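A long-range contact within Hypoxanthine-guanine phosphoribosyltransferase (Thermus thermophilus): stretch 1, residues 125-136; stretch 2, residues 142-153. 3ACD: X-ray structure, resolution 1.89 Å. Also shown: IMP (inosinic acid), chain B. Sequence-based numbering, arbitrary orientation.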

# COMPACT_ATOMS: atom_id res chain seq x y z
N SER A 125 -2.74 -15.48 17.92
CA SER A 125 -1.54 -16.03 17.31
C SER A 125 -0.89 -14.97 16.44
O SER A 125 -1.52 -13.98 16.08
CB SER A 125 -1.88 -17.25 16.44
OG SER A 125 -2.62 -16.87 15.29
N VAL A 126 0.38 -15.18 16.11
CA VAL A 126 1.11 -14.25 15.27
C VAL A 126 2.04 -14.99 14.33
O VAL A 126 2.84 -15.83 14.77
CB VAL A 126 1.97 -13.26 16.09
CG1 VAL A 126 2.71 -12.31 15.14
CG2 VAL A 126 1.12 -12.48 17.06
N ARG A 127 1.93 -14.70 13.04
CA ARG A 127 2.82 -15.29 12.05
C ARG A 127 3.39 -14.13 11.25
O ARG A 127 2.83 -13.03 11.25
CB ARG A 127 2.08 -16.28 11.14
CG ARG A 127 1.89 -17.63 11.82
CD ARG A 127 1.43 -18.71 10.85
NE ARG A 127 1.33 -20.00 11.54
CZ ARG A 127 0.96 -21.14 10.96
NH1 ARG A 127 0.65 -21.16 9.67
NH2 ARG A 127 0.90 -22.25 11.67
N VAL A 128 4.51 -14.37 10.58
CA VAL A 128 5.16 -13.32 9.82
C VAL A 128 5.30 -13.61 8.33
O VAL A 128 5.67 -14.72 7.93
CB VAL A 128 6.58 -13.05 10.39
CG1 VAL A 128 7.31 -12.01 9.54
CG2 VAL A 128 6.47 -12.58 11.83
N ALA A 129 4.97 -12.61 7.51
CA ALA A 129 5.11 -12.72 6.07
C ALA A 129 6.11 -11.63 5.70
O ALA A 129 5.95 -10.47 6.09
CB ALA A 129 3.78 -12.47 5.38
N ALA A 130 7.16 -12.00 4.97
CA ALA A 130 8.19 -11.05 4.56
C ALA A 130 8.59 -11.34 3.12
O ALA A 130 8.75 -12.50 2.75
CB ALA A 130 9.41 -11.17 5.47
N LEU A 131 8.74 -10.30 2.31
CA LEU A 131 9.12 -10.52 0.92
C LEU A 131 10.54 -11.06 0.82
O LEU A 131 10.80 -11.99 0.07
CB LEU A 131 9.01 -9.23 0.12
CG LEU A 131 9.36 -9.38 -1.37
CD1 LEU A 131 8.31 -10.27 -2.06
CD2 LEU A 131 9.41 -8.02 -2.02
N LEU A 132 11.46 -10.47 1.59
CA LEU A 132 12.86 -10.87 1.55
C LEU A 132 13.50 -11.07 2.92
O LEU A 132 12.97 -10.62 3.94
CB LEU A 132 13.67 -9.80 0.81
CG LEU A 132 13.20 -9.35 -0.57
CD1 LEU A 132 13.92 -8.06 -0.95
CD2 LEU A 132 13.47 -10.45 -1.59
N SER A 133 14.64 -11.74 2.93
CA SER A 133 15.39 -11.98 4.15
C SER A 133 16.86 -12.18 3.82
O SER A 133 17.20 -12.90 2.88
CB SER A 133 14.86 -13.22 4.89
OG SER A 133 15.61 -13.44 6.07
N LYS A 134 17.72 -11.51 4.59
CA LYS A 134 19.18 -11.60 4.43
C LYS A 134 19.71 -12.23 5.71
O LYS A 134 20.27 -11.55 6.57
CB LYS A 134 19.77 -10.19 4.24
CG LYS A 134 19.28 -9.48 2.98
CD LYS A 134 19.93 -8.12 2.78
CE LYS A 134 19.51 -7.12 3.84
NZ LYS A 134 20.03 -5.75 3.56
N PRO A 135 19.54 -13.56 5.85
CA PRO A 135 19.98 -14.31 7.03
C PRO A 135 21.44 -14.17 7.46
O PRO A 135 21.74 -14.34 8.65
CB PRO A 135 19.59 -15.75 6.68
CG PRO A 135 19.69 -15.77 5.19
CD PRO A 135 19.03 -14.47 4.81
N SER A 136 22.34 -13.87 6.54
CA SER A 136 23.75 -13.73 6.91
C SER A 136 23.94 -12.49 7.78
O SER A 136 24.99 -12.32 8.40
CB SER A 136 24.64 -13.66 5.67
OG SER A 136 24.40 -12.50 4.90
N VAL A 142 14.39 -14.32 14.49
CA VAL A 142 12.97 -13.99 14.39
C VAL A 142 12.36 -14.93 13.36
O VAL A 142 13.01 -15.32 12.39
CB VAL A 142 12.75 -12.53 13.95
CG1 VAL A 142 13.21 -11.58 15.05
CG2 VAL A 142 13.51 -12.24 12.67
N PRO A 143 11.10 -15.32 13.56
CA PRO A 143 10.43 -16.22 12.63
C PRO A 143 9.87 -15.55 11.39
O PRO A 143 9.48 -14.37 11.41
CB PRO A 143 9.32 -16.81 13.49
CG PRO A 143 8.90 -15.62 14.30
CD PRO A 143 10.23 -15.02 14.72
N ILE A 144 9.85 -16.29 10.29
CA ILE A 144 9.28 -15.83 9.04
C ILE A 144 8.58 -17.07 8.50
O ILE A 144 9.22 -17.98 7.97
CB ILE A 144 10.34 -15.36 8.02
CG1 ILE A 144 11.20 -14.24 8.62
CG2 ILE A 144 9.64 -14.84 6.76
CD1 ILE A 144 12.25 -13.70 7.66
N HIS A 145 7.26 -17.11 8.66
CA HIS A 145 6.47 -18.25 8.22
C HIS A 145 6.19 -18.24 6.73
O HIS A 145 6.02 -19.29 6.12
CB HIS A 145 5.16 -18.28 9.01
CG HIS A 145 5.36 -18.21 10.49
ND1 HIS A 145 5.69 -17.04 11.14
CD2 HIS A 145 5.34 -19.18 11.44
CE1 HIS A 145 5.86 -17.29 12.43
NE2 HIS A 145 5.66 -18.58 12.64
N TYR A 146 6.12 -17.04 6.16
CA TYR A 146 5.85 -16.89 4.74
C TYR A 146 6.90 -15.96 4.15
O TYR A 146 6.78 -14.73 4.19
CB TYR A 146 4.45 -16.31 4.55
CG TYR A 146 3.40 -17.14 5.25
CD1 TYR A 146 3.01 -18.38 4.74
CD2 TYR A 146 2.82 -16.71 6.44
CE1 TYR A 146 2.08 -19.18 5.40
CE2 TYR A 146 1.89 -17.50 7.11
CZ TYR A 146 1.53 -18.73 6.59
OH TYR A 146 0.61 -19.50 7.26
N LEU A 147 7.95 -16.56 3.59
CA LEU A 147 9.05 -15.81 3.01
C LEU A 147 9.04 -15.84 1.49
O LEU A 147 8.90 -16.89 0.88
CB LEU A 147 10.38 -16.37 3.51
CG LEU A 147 11.64 -15.73 2.92
CD1 LEU A 147 11.69 -14.25 3.30
CD2 LEU A 147 12.88 -16.46 3.42
N GLY A 148 9.19 -14.67 0.89
CA GLY A 148 9.22 -14.61 -0.56
C GLY A 148 10.52 -15.17 -1.08
O GLY A 148 10.54 -16.20 -1.76
N PHE A 149 11.63 -14.51 -0.74
CA PHE A 149 12.94 -14.94 -1.21
C PHE A 149 14.05 -14.75 -0.18
O PHE A 149 14.11 -13.72 0.50
CB PHE A 149 13.33 -14.12 -2.45
CG PHE A 149 12.32 -14.14 -3.55
CD1 PHE A 149 12.36 -15.12 -4.54
CD2 PHE A 149 11.33 -13.16 -3.61
CE1 PHE A 149 11.42 -15.13 -5.58
CE2 PHE A 149 10.39 -13.16 -4.65
CZ PHE A 149 10.44 -14.14 -5.63
N GLU A 150 14.94 -15.73 -0.07
CA GLU A 150 16.08 -15.59 0.82
C GLU A 150 17.19 -15.09 -0.09
O GLU A 150 17.43 -15.67 -1.15
CB GLU A 150 16.47 -16.94 1.44
CG GLU A 150 17.72 -16.85 2.29
CD GLU A 150 18.08 -18.17 2.92
OE1 GLU A 150 17.45 -18.55 3.93
OE2 GLU A 150 18.99 -18.85 2.39
N ILE A 151 17.86 -14.02 0.31
CA ILE A 151 18.92 -13.46 -0.53
C ILE A 151 20.24 -13.24 0.19
O ILE A 151 20.32 -13.27 1.41
CB ILE A 151 18.49 -12.10 -1.14
CG1 ILE A 151 18.26 -11.08 -0.02
CG2 ILE A 151 17.21 -12.28 -1.95
CD1 ILE A 151 18.01 -9.66 -0.50
N GLU A 152 21.29 -13.02 -0.61
CA GLU A 152 22.61 -12.77 -0.07
C GLU A 152 22.63 -11.35 0.49
O GLU A 152 21.70 -10.57 0.25
CB GLU A 152 23.67 -12.89 -1.18
CG GLU A 152 23.49 -11.90 -2.31
CD GLU A 152 24.62 -11.97 -3.34
OE1 GLU A 152 25.78 -11.67 -2.97
OE2 GLU A 152 24.34 -12.32 -4.50
N ASP A 153 23.68 -11.02 1.22
CA ASP A 153 23.83 -9.70 1.82
C ASP A 153 24.07 -8.63 0.75
O ASP A 153 25.12 -8.59 0.12
CB ASP A 153 24.98 -9.73 2.82
CG ASP A 153 25.23 -8.38 3.47
OD1 ASP A 153 24.31 -7.53 3.47
OD2 ASP A 153 26.33 -8.18 4.01
P IMP B . 16.27 -4.92 10.46
O1P IMP B . 17.75 -4.86 10.47
O2P IMP B . 15.71 -4.40 11.87
O3P IMP B . 15.79 -6.43 10.21
O5' IMP B . 15.74 -3.97 9.26
C5' IMP B . 14.50 -3.29 9.41
C4' IMP B . 14.20 -2.40 8.20
O4' IMP B . 15.43 -2.00 7.53
C3' IMP B . 13.45 -3.20 7.11
O3' IMP B . 12.05 -3.30 7.39
C2' IMP B . 13.72 -2.33 5.87
O2' IMP B . 12.78 -1.25 5.79
C1' IMP B . 15.14 -1.80 6.13
N9 IMP B . 16.10 -2.54 5.27
C8 IMP B . 16.97 -3.53 5.66
N7 IMP B . 17.66 -3.95 4.62
C5 IMP B . 17.26 -3.27 3.53
C6 IMP B . 17.63 -3.28 2.14
O6 IMP B . 18.48 -4.05 1.73
N1 IMP B . 16.99 -2.41 1.29
C2 IMP B . 16.02 -1.55 1.75
N3 IMP B . 15.68 -1.52 3.02
C4 IMP B . 16.26 -2.35 3.93
O HOH W 1 22.73 -5.50 4.04
O HOH W 2 22.06 -13.48 3.54
O HOH W 3 25.62 -12.95 1.91
O HOH W 4 26.41 -10.82 5.73

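The two stretches run parallel and bury 1003 Å² between them, with Tyr146, Val128 and Ile151 contributing the most surface. Val128 anchors the early end through its backbone. Val128 O accepts a hydrogen bond from Tyr146 N (3.0 Å) and a weak one from His145 N (3.0 Å), while Val128 N donates to His145 ND1 (3.0 Å), so the imidazole nitrogen acts as an acceptor for a strand amide. The CA-to-CB bond of Val128 points sideways, and Val128 CB lies 3.3 Å from Pro143 O, a carbonyl left without a polar partner.

Tyr146 pairs with Ala129, whose small side chain lies on the same face of the sheet (Ala129 CB to Tyr146 CB, 4.0 Å). Tyr146 O receives Ala130 N at 2.9 Å, and at the far end of the side chain Tyr146 OH accepts a hydrogen bond from Arg127 NH1 (2.9 Å), near the guanidinium plane. The extended Arg127 side chain also crosses the His145 ring, with Arg127 CG 3.7 Å from the ring centroid, so its aliphatic part packs while its charged end bonds.

The ladder continues with Gly148 N to Ala130 O (2.9 Å) and Phe149 N to Leu131 O (2.8 Å), where both stretches turn a corner, at Leu131 and Gly148. Glycine fits here because a CB on Gly148 would lie 2.4 Å from Leu131 O. Beyond the turn, Leu132 CD2 packs on Phe149 CB (3.8 Å), whereas Ser133 CB meets Leu147 CD1 (3.7 Å) on the other face.

Ile151 closes the ladder with a nearly straight bond from Ile151 N to Ser133 O (2.9 Å). Ile151 CG1 touches Lys134 CG (3.5 Å) and Ile151 CG2 approaches Leu132 CD2 (4.2 Å), so the branched side chain meets the aliphatic parts of both residues. Lys134 NZ donates a hydrogen bond to IMP O6 (2.9 Å), and water 1 links Lys134 NZ (2.8 Å) to Asp153 OD1 (2.6 Å from the water).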